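Local coordinates for cell shape-determining protein MreC (Streptococcus pneumoniae, PDB 2QF4) that takes part in forming and maintaining cell shape, probably within the elongasome that makes peripheral peptidoglycan, and is represented by its major periplasmic domain, at residues K7-D12 / L27-S32; T65-A70 / Y91-D96; I128-V133 / V149-D154. All coordinates share one frame; numbering follows the deposited sequence. Where two conformers were deposited one is given.

Interaction 1 (K7-D12 / L27-S32)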
loop_
_atom_site.group_PDB
_atom_site.type_symbol
_atom_site.label_atom_id
_atom_site.label_comp_id
_atom_site.label_asym_id
_atom_site.label_seq_id
_atom_site.Cartn_x
_atom_site.Cartn_y
_atom_site.Cartn_z
ATOM N N LYS A 7 -10.771 -0.817 11.902
ATOM C CA LYS A 7 -10.191 -1.332 13.131
ATOM C C LYS A 7 -8.686 -1.259 12.997
ATOM O O LYS A 7 -8.149 -1.518 11.928
ATOM C CB LYS A 7 -10.645 -2.773 13.397
ATOM C CG LYS A 7 -10.468 -3.729 12.232
ATOM C CD LYS A 7 -11.016 -5.100 12.451
ATOM C CE LYS A 7 -10.744 -5.932 11.222
ATOM N NZ LYS A 7 -11.203 -7.343 11.367
ATOM N N THR A 8 -8.016 -0.916 14.087
ATOM C CA THR A 8 -6.592 -0.672 14.036
ATOM C C THR A 8 -5.889 -1.345 15.192
ATOM O O THR A 8 -6.482 -1.632 16.226
ATOM C CB THR A 8 -6.261 0.828 14.090
ATOM O OG1 THR A 8 -6.354 1.306 15.449
ATOM C CG2 THR A 8 -7.144 1.681 13.187
ATOM N N LEU A 9 -4.593 -1.552 15.012
ATOM C CA LEU A 9 -3.751 -2.147 16.040
ATOM C C LEU A 9 -2.336 -1.637 15.860
ATOM O O LEU A 9 -1.733 -1.837 14.798
ATOM C CB LEU A 9 -3.766 -3.686 15.863
ATOM C CG LEU A 9 -2.922 -4.497 16.839
ATOM C CD1 LEU A 9 -3.272 -4.245 18.298
ATOM C CD2 LEU A 9 -2.970 -5.968 16.481
ATOM N N ALA A 10 -1.781 -0.991 16.873
ATOM C CA ALA A 10 -0.408 -0.483 16.839
ATOM C C ALA A 10 0.468 -1.455 17.588
ATOM O O ALA A 10 0.103 -1.924 18.666
ATOM C CB ALA A 10 -0.338 0.934 17.409
ATOM N N ALA A 11 1.643 -1.758 17.047
ATOM C CA ALA A 11 2.524 -2.761 17.629
ATOM C C ALA A 11 3.964 -2.366 17.359
ATOM O O ALA A 11 4.279 -1.609 16.450
ATOM C CB ALA A 11 2.230 -4.144 17.040
ATOM N N ASP A 12 4.864 -2.883 18.185
ATOM C CA ASP A 12 6.306 -2.611 18.037
ATOM C C ASP A 12 6.923 -3.422 16.908
ATOM O O ASP A 12 6.600 -4.604 16.733
ATOM C CB ASP A 12 7.056 -3.025 19.309
ATOM C CG ASP A 12 6.448 -2.475 20.557
ATOM O OD1 ASP A 12 6.539 -1.251 20.755
ATOM O OD2 ASP A 12 5.890 -3.262 21.329
ATOM N N LEU A 27 6.049 -7.441 13.587
ATOM C CA LEU A 27 5.453 -6.743 14.701
ATOM C C LEU A 27 5.119 -7.724 15.824
ATOM O O LEU A 27 4.804 -8.889 15.583
ATOM C CB LEU A 27 4.171 -6.014 14.258
ATOM C CG LEU A 27 4.287 -5.155 13.028
ATOM C CD1 LEU A 27 2.906 -4.514 12.715
ATOM C CD2 LEU A 27 5.349 -4.116 13.206
ATOM N N ASP A 28 5.154 -7.223 17.052
ATOM C CA ASP A 28 4.913 -8.014 18.260
ATOM C C ASP A 28 3.457 -8.120 18.684
ATOM O O ASP A 28 3.202 -8.319 19.857
ATOM C CB ASP A 28 5.777 -7.506 19.409
ATOM C CG ASP A 28 5.394 -6.129 19.909
ATOM O OD1 ASP A 28 4.500 -5.473 19.348
ATOM O OD2 ASP A 28 6.053 -5.713 20.900
ATOM N N ALA A 29 2.515 -8.119 17.749
ATOM C CA ALA A 29 1.092 -8.419 18.005
ATOM C C ALA A 29 0.695 -9.294 16.834
ATOM O O ALA A 29 1.051 -8.990 15.694
ATOM C CB ALA A 29 0.293 -7.183 18.143
ATOM N N GLY A 30 -0.160 -10.287 17.038
ATOM C CA GLY A 30 -1.086 -10.667 16.047
ATOM C C GLY A 30 -2.481 -11.028 16.357
ATOM O O GLY A 30 -3.184 -10.167 16.791
ATOM N N ARG A 31 -2.879 -12.233 15.971
ATOM C CA ARG A 31 -4.311 -12.560 15.949
ATOM C C ARG A 31 -4.933 -12.454 17.327
ATOM O O ARG A 31 -6.080 -12.004 17.457
ATOM C CB ARG A 31 -4.537 -13.954 15.379
ATOM C CG ARG A 31 -5.932 -14.450 15.059
ATOM C CD ARG A 31 -5.807 -15.868 14.463
ATOM N NE ARG A 31 -5.257 -15.856 13.097
ATOM C CZ ARG A 31 -4.111 -16.412 12.695
ATOM N NH1 ARG A 31 -3.313 -17.071 13.533
ATOM N NH2 ARG A 31 -3.750 -16.303 11.418
ATOM N N SER A 32 -4.162 -12.797 18.367
ATOM C CA SER A 32 -4.683 -12.727 19.737
ATOM C C SER A 32 -5.081 -11.302 20.132
ATOM O O SER A 32 -5.868 -11.122 21.082
ATOM C CB SER A 32 -3.668 -13.291 20.717
ATOM O OG SER A 32 -2.566 -12.413 20.890
#
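The carbonyl oxygen of Asp-12 is gripped twice by the chain leaving strand 24-27. It accepts the backbone N-H of Asp-28 at 3.0 Å (N to O), arriving nearly along the C=O axis, and the CA-H of Leu-27 also points at it, with CA 3.2 Å from Asp-12 O. Asp-28 answers with its side chain. With chi1 at 68°, its CG sits between the backbone N and the carbonyl carbon, and the end of the carboxylate comes nearer strand 6-16 than the start of the side chain does. There OD1 accepts the N-H of Asp-12 at 2.9 Å (N to OD1), a bent bond whose donor stands 44° above the carboxylate plane. The two acid groups are turned 77° against each other, and Asp-12 OD2 comes within 2.5 Å of Asp-28 OD2.

Beside this polar end lies an apolar patch built on small groups. Ala-11 points its CB at the turning chain and touches the CB of Ala-29 at 3.8 Å; Leu-27 CB adds a second contact at 3.9 Å. Further along the strand, Leu-9 CD2 reaches the same alanine methyl, 3.9 Å from Ala-29 CB.

The contact belongs to the first of the two six-stranded barrels of this alpha-lytic protease-like fold, at the point where neighbouring antiparallel strands 6-16 and 24-27 part. Strand 160-166 flanks 6-16 on its far edge, pairing with Leu-9 and Ala-11, while Thr-59 binds the backbone of Leu-27 and, through its hydroxyl, Ala-29 O.

The Asp-28 side chain thus stands in for a backbone acceptor once the strand has ended. Two acid oxygens so close would repel if both groups were charged, so the spacing is consistent with a proton held by one of them, which would mean a raised pKa for one of the two acids.

Interaction 2 (T65-A70 / Y91-D96)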
loop_
_atom_site.group_PDB
_atom_site.type_symbol
_atom_site.label_atom_id
_atom_site.label_comp_id
_atom_site.label_asym_id
_atom_site.label_seq_id
_atom_site.Cartn_x
_atom_site.Cartn_y
_atom_site.Cartn_z
ATOM N N THR A 65 8.469 -1.263 -0.735
ATOM C CA THR A 65 9.713 -1.077 -1.487
ATOM C C THR A 65 10.265 -2.368 -2.102
ATOM O O THR A 65 11.330 -2.336 -2.684
ATOM C CB THR A 65 10.734 -0.410 -0.579
ATOM O OG1 THR A 65 10.813 -1.155 0.645
ATOM C CG2 THR A 65 10.325 1.041 -0.276
ATOM N N ASN A 66 9.511 -3.469 -2.030
ATOM C CA ASN A 66 9.902 -4.691 -2.717
ATOM C C ASN A 66 9.808 -4.567 -4.224
ATOM O O ASN A 66 8.857 -4.022 -4.768
ATOM C CB ASN A 66 9.097 -5.860 -2.212
ATOM C CG ASN A 66 9.575 -6.286 -0.877
ATOM O OD1 ASN A 66 10.689 -6.822 -0.756
ATOM N ND2 ASN A 66 8.787 -6.041 0.150
ATOM N N THR A 67 10.817 -5.081 -4.904
ATOM C CA THR A 67 10.904 -5.002 -6.358
ATOM C C THR A 67 9.635 -5.503 -7.035
ATOM O O THR A 67 9.063 -4.813 -7.874
ATOM C CB THR A 67 12.121 -5.791 -6.861
ATOM O OG1 THR A 67 13.282 -5.266 -6.217
ATOM C CG2 THR A 67 12.226 -5.696 -8.389
ATOM N N GLU A 68 9.208 -6.707 -6.664
ATOM C CA GLU A 68 7.985 -7.290 -7.154
ATOM C C GLU A 68 7.011 -7.432 -5.996
ATOM O O GLU A 68 7.412 -7.792 -4.898
ATOM C CB GLU A 68 8.258 -8.686 -7.730
ATOM C CG GLU A 68 9.087 -8.683 -8.972
ATOM C CD GLU A 68 8.320 -8.294 -10.204
ATOM O OE1 GLU A 68 7.111 -8.028 -10.184
ATOM O OE2 GLU A 68 8.953 -8.314 -11.274
ATOM N N ASN A 69 5.748 -7.127 -6.256
ATOM C CA ASN A 69 4.706 -7.132 -5.236
ATOM C C ASN A 69 3.514 -7.923 -5.761
ATOM O O ASN A 69 2.854 -7.473 -6.690
ATOM C CB ASN A 69 4.303 -5.711 -4.868
ATOM C CG ASN A 69 3.578 -5.660 -3.540
ATOM O OD1 ASN A 69 2.544 -6.304 -3.367
ATOM N ND2 ASN A 69 4.128 -4.918 -2.587
ATOM N N ALA A 70 3.212 -9.045 -5.130
ATOM C CA ALA A 70 2.121 -9.920 -5.547
ATOM C C ALA A 70 0.814 -9.642 -4.810
ATOM O O ALA A 70 -0.158 -10.384 -5.038
ATOM C CB ALA A 70 2.538 -11.368 -5.345
ATOM N N TYR A 91 8.195 -1.973 -7.156
ATOM C CA TYR A 91 8.948 -0.794 -6.763
ATOM C C TYR A 91 10.250 -0.816 -7.527
ATOM O O TYR A 91 10.891 -1.866 -7.638
ATOM C CB TYR A 91 9.226 -0.759 -5.253
ATOM C CG TYR A 91 9.887 0.468 -4.731
ATOM C CD1 TYR A 91 11.255 0.506 -4.534
ATOM C CD2 TYR A 91 9.155 1.585 -4.396
ATOM C CE1 TYR A 91 11.879 1.637 -4.020
ATOM C CE2 TYR A 91 9.793 2.730 -3.892
ATOM C CZ TYR A 91 11.149 2.725 -3.744
ATOM O OH TYR A 91 11.807 3.810 -3.207
ATOM N N ASP A 92 10.614 0.326 -8.090
ATOM C CA ASP A 92 11.870 0.487 -8.802
ATOM C C ASP A 92 12.864 1.119 -7.873
ATOM O O ASP A 92 12.799 2.316 -7.575
ATOM C CB ASP A 92 11.633 1.370 -9.997
ATOM C CG ASP A 92 12.907 1.630 -10.830
ATOM O OD1 ASP A 92 12.736 2.039 -11.980
ATOM O OD2 ASP A 92 14.030 1.460 -10.329
ATOM N N LYS A 93 13.777 0.281 -7.371
ATOM C CA LYS A 93 14.731 0.685 -6.374
ATOM C C LYS A 93 15.755 1.686 -6.892
ATOM O O LYS A 93 16.246 2.493 -6.134
ATOM C CB LYS A 93 15.442 -0.554 -5.800
ATOM C CG LYS A 93 14.463 -1.494 -5.116
ATOM C CD LYS A 93 15.091 -2.837 -4.741
ATOM C CE LYS A 93 14.248 -3.554 -3.770
ATOM N NZ LYS A 93 14.183 -2.791 -2.484
ATOM N N GLU A 94 16.019 1.690 -8.183
ATOM C CA GLU A 94 17.027 2.593 -8.749
ATOM C C GLU A 94 16.443 3.981 -9.054
ATOM O O GLU A 94 17.195 4.946 -9.153
ATOM C CB GLU A 94 17.626 1.995 -10.029
ATOM C CG GLU A 94 18.274 0.543 -9.999
ATOM C CD GLU A 94 19.113 0.305 -11.235
ATOM O OE1 GLU A 94 18.618 0.508 -12.366
ATOM O OE2 GLU A 94 20.261 -0.167 -11.078
ATOM N N ASN A 95 15.131 4.095 -9.294
ATOM C CA ASN A 95 14.470 5.367 -9.501
ATOM C C ASN A 95 13.618 5.771 -8.299
ATOM O O ASN A 95 13.014 6.828 -8.326
ATOM C CB ASN A 95 13.633 5.299 -10.779
ATOM C CG ASN A 95 14.515 5.264 -12.026
ATOM O OD1 ASN A 95 15.261 6.226 -12.259
ATOM N ND2 ASN A 95 14.517 4.168 -12.737
ATOM N N ASP A 96 13.630 4.955 -7.253
ATOM C CA ASP A 96 12.921 5.222 -5.976
ATOM C C ASP A 96 11.440 5.597 -6.198
ATOM O O ASP A 96 10.926 6.583 -5.689
ATOM C CB ASP A 96 13.693 6.250 -5.115
ATOM C CG ASP A 96 15.060 5.746 -4.683
ATOM O OD1 ASP A 96 15.304 4.517 -4.631
ATOM O OD2 ASP A 96 15.892 6.614 -4.354
#
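Thr-67 and Tyr-91 face each other through their backbones: Tyr-91 N donates to Thr-67 O at 3.1 Å, from well above the carbonyl plane, while the CA-H of Thr-67 points back at Tyr-91 O. The tyrosine ring then swings across to Thr-65. Its CG is anti to the backbone N (chi1 -175°), and the two side chains run side by side in the same direction. Thr-65 CA lies over one ring face, 3.9 Å from the centroid and toward the rim, a CH-pi contact; Thr-65 CG2 continues it near the hydroxyl end, 3.9 Å from Tyr-91 CZ.

This is where the linker between the two barrels, running from strand 59-63 to strand 74-79, rests on the tight turn joining strands 82-92 and 97-101 of the second barrel. Asp-92 OD2 accepts the backbone N-H of Glu-94, an Asx turn, and that of Asn-95, extending it to an Asx motif; Asn-95 ND2 gives OD1 an almost straight bond of 2.9 Å. Lys-93 passes its CG at the edge of the tyrosine ring and crosses the Thr-67 side chain at about a right angle. Its NZ lies 2.9 Å from Thr-65 O, a bond left doubtful by the less certain place of NZ.

Interaction 3 (I128-V133 / V149-D154)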
loop_
_atom_site.group_PDB
_atom_site.type_symbol
_atom_site.label_atom_id
_atom_site.label_comp_id
_atom_site.label_asym_id
_atom_site.label_seq_id
_atom_site.Cartn_x
_atom_site.Cartn_y
_atom_site.Cartn_z
ATOM N N ILE A 128 -6.080 5.789 2.522
ATOM C CA ILE A 128 -4.814 5.930 3.206
ATOM C C ILE A 128 -3.826 6.582 2.223
ATOM O O ILE A 128 -3.701 6.121 1.086
ATOM C CB ILE A 128 -4.251 4.571 3.630
ATOM C CG1 ILE A 128 -5.193 3.868 4.604
ATOM C CG2 ILE A 128 -2.853 4.732 4.237
ATOM C CD1 ILE A 128 -4.845 2.387 4.832
ATOM N N PRO A 129 -3.123 7.657 2.631
ATOM C CA PRO A 129 -2.142 8.273 1.723
ATOM C C PRO A 129 -1.078 7.274 1.289
ATOM O O PRO A 129 -0.518 6.570 2.124
ATOM C CB PRO A 129 -1.544 9.418 2.561
ATOM C CG PRO A 129 -2.629 9.727 3.540
ATOM C CD PRO A 129 -3.223 8.410 3.889
ATOM N N VAL A 130 -0.752 7.304 0.001
ATOM C CA VAL A 130 0.334 6.496 -0.588
ATOM C C VAL A 130 1.474 7.370 -1.091
ATOM O O VAL A 130 2.637 7.138 -0.738
ATOM C CB VAL A 130 -0.208 5.598 -1.711
ATOM C CG1 VAL A 130 0.918 4.785 -2.369
ATOM C CG2 VAL A 130 -1.236 4.644 -1.140
ATOM N N GLY A 131 1.151 8.381 -1.884
ATOM C CA GLY A 131 2.171 9.260 -2.435
ATOM C C GLY A 131 1.614 10.130 -3.515
ATOM O O GLY A 131 0.410 10.367 -3.564
ATOM N N GLU A 132 2.513 10.602 -4.376
ATOM C CA GLU A 132 2.113 11.468 -5.478
ATOM C C GLU A 132 2.711 10.945 -6.757
ATOM O O GLU A 132 3.821 10.388 -6.774
ATOM C CB GLU A 132 2.523 12.904 -5.253
ATOM C CG GLU A 132 3.966 13.170 -5.234
ATOM C CD GLU A 132 4.296 14.642 -5.028
ATOM O OE1 GLU A 132 3.392 15.502 -5.160
ATOM O OE2 GLU A 132 5.482 14.918 -4.725
ATOM N N VAL A 133 1.973 11.125 -7.854
ATOM C CA VAL A 133 2.429 10.681 -9.142
ATOM C C VAL A 133 3.697 11.394 -9.558
ATOM O O VAL A 133 3.811 12.623 -9.419
ATOM C CB VAL A 133 1.326 10.913 -10.215
ATOM C CG1 VAL A 133 1.866 10.667 -11.605
ATOM C CG2 VAL A 133 0.112 10.022 -9.912
ATOM N N VAL A 149 5.134 6.430 -8.785
ATOM C CA VAL A 149 4.689 7.203 -7.656
ATOM C C VAL A 149 5.812 7.371 -6.626
ATOM O O VAL A 149 6.514 6.417 -6.280
ATOM C CB VAL A 149 3.472 6.514 -7.010
ATOM C CG1 VAL A 149 3.040 7.129 -5.666
ATOM C CG2 VAL A 149 2.283 6.487 -7.978
ATOM N N LYS A 150 5.937 8.587 -6.125
ATOM C CA LYS A 150 6.864 8.876 -5.030
ATOM C C LYS A 150 6.123 8.661 -3.717
ATOM O O LYS A 150 5.147 9.337 -3.435
ATOM C CB LYS A 150 7.368 10.314 -5.123
ATOM C CG LYS A 150 8.336 10.668 -4.024
ATOM C CD LYS A 150 8.824 12.084 -4.084
ATOM C CE LYS A 150 10.076 12.287 -3.225
ATOM N NZ LYS A 150 10.687 13.605 -3.449
ATOM N N LEU A 151 6.616 7.732 -2.918
ATOM C CA LEU A 151 5.996 7.407 -1.627
ATOM C C LEU A 151 6.083 8.550 -0.663
ATOM O O LEU A 151 7.116 9.202 -0.559
ATOM C CB LEU A 151 6.671 6.162 -1.036
ATOM C CG LEU A 151 6.453 4.845 -1.797
ATOM C CD1 LEU A 151 7.336 3.737 -1.280
ATOM C CD2 LEU A 151 4.988 4.448 -1.712
ATOM N N SER A 152 5.013 8.806 0.062
ATOM C CA SER A 152 5.074 9.878 1.065
ATOM C C SER A 152 5.506 9.433 2.459
ATOM O O SER A 152 5.825 10.287 3.284
ATOM C CB SER A 152 3.788 10.662 1.107
ATOM O OG SER A 152 2.721 9.792 1.237
ATOM N N ALA A 153 5.545 8.136 2.729
ATOM C CA ALA A 153 5.995 7.618 4.007
ATOM C C ALA A 153 6.967 6.470 3.815
ATOM O O ALA A 153 6.995 5.794 2.786
ATOM C CB ALA A 153 4.821 7.144 4.768
ATOM N N ASP A 154 7.767 6.235 4.844
ATOM C CA ASP A 154 8.608 5.049 4.922
ATOM C C ASP A 154 8.793 4.661 6.374
ATOM O O ASP A 154 8.178 5.256 7.271
ATOM C CB ASP A 154 9.949 5.214 4.185
ATOM C CG ASP A 154 10.835 6.254 4.801
ATOM O OD1 ASP A 154 11.531 6.977 4.046
ATOM O OD2 ASP A 154 10.857 6.379 6.045
HETATM O O HOH W 1 3.672 6.103 1.587
#
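A classic beta bulge interrupts strand 126-137 just where it meets Leu-151 and Ser-152: Val-130 and Gly-131 both stand opposite Val-115 of strand 114-118, the neighbour on the far edge. On the other side of the strand the carbonyl of Val-130 faces the end of strand 146-151, and several groups gather on its oxygen. Ser-152 N donates at 3.0 Å to Val-130 O in a nearly straight bond, and a water donates at 2.7 Å to the same oxygen. That water in turn accepts the backbone N-H of Ala-153, carrying the link one residue beyond Ser-152. The Ser-152 side chain, with OG between its own backbone N and carbonyl carbon (chi1 51°), leans in as well, but its approach to Val-130 O is weak.

Beyond the bulge the antiparallel ladder is regular. Glu-132 and Lys-150 form a hydrogen-bonded pair, with Glu-132 N to Lys-150 O at 3.1 Å and Lys-150 N to Glu-132 O at 2.9 Å. Gly-131, with no side chain, lets Lys-150 O approach its CA to 3.1 Å, a CA-H...O contact.

Side chains sort by face. Glu-132 and Lys-150 share one, their charged ends 5.5 Å apart (OE2 to NZ) and not in contact. Val-133 and Val-149 share the other, where Val-149 CG1 rests 3.5 Å from Glu-132 O and both valines reach Val-115. Leu-151 brings CD2 obliquely across Val-130 CG1, and both residues pack on Leu-98 of strand 97-101.

The hairpin 126-137/146-151 is part of the second barrel of the fold. Because Val-130 O accepts from a backbone amide and a water together, its bonding capacity is well used, and the water continues the link to Ala-153 where the second strand gives way to a loop.

From the N terminus, the three contacts follow one another in series, none nested in or crossing another. Interaction 1 closes the excursion between strands 6-16 and 24-27 in the first barrel. Interaction 2 brings the linker that leaves that barrel onto the far end of strand 82-92, with the first hairpin of the second barrel in between. Interaction 3 closes the last hairpin of the second barrel. Interactions 2 and 3 touch: Leu-151 CD1 packs 3.7 Å from Tyr-91 CE2 and also meets Thr-65, so the linker lies against strand 146-151. Interaction 1 stands apart, its centre about 26 Å and 23 Å from those of interactions 2 and 3.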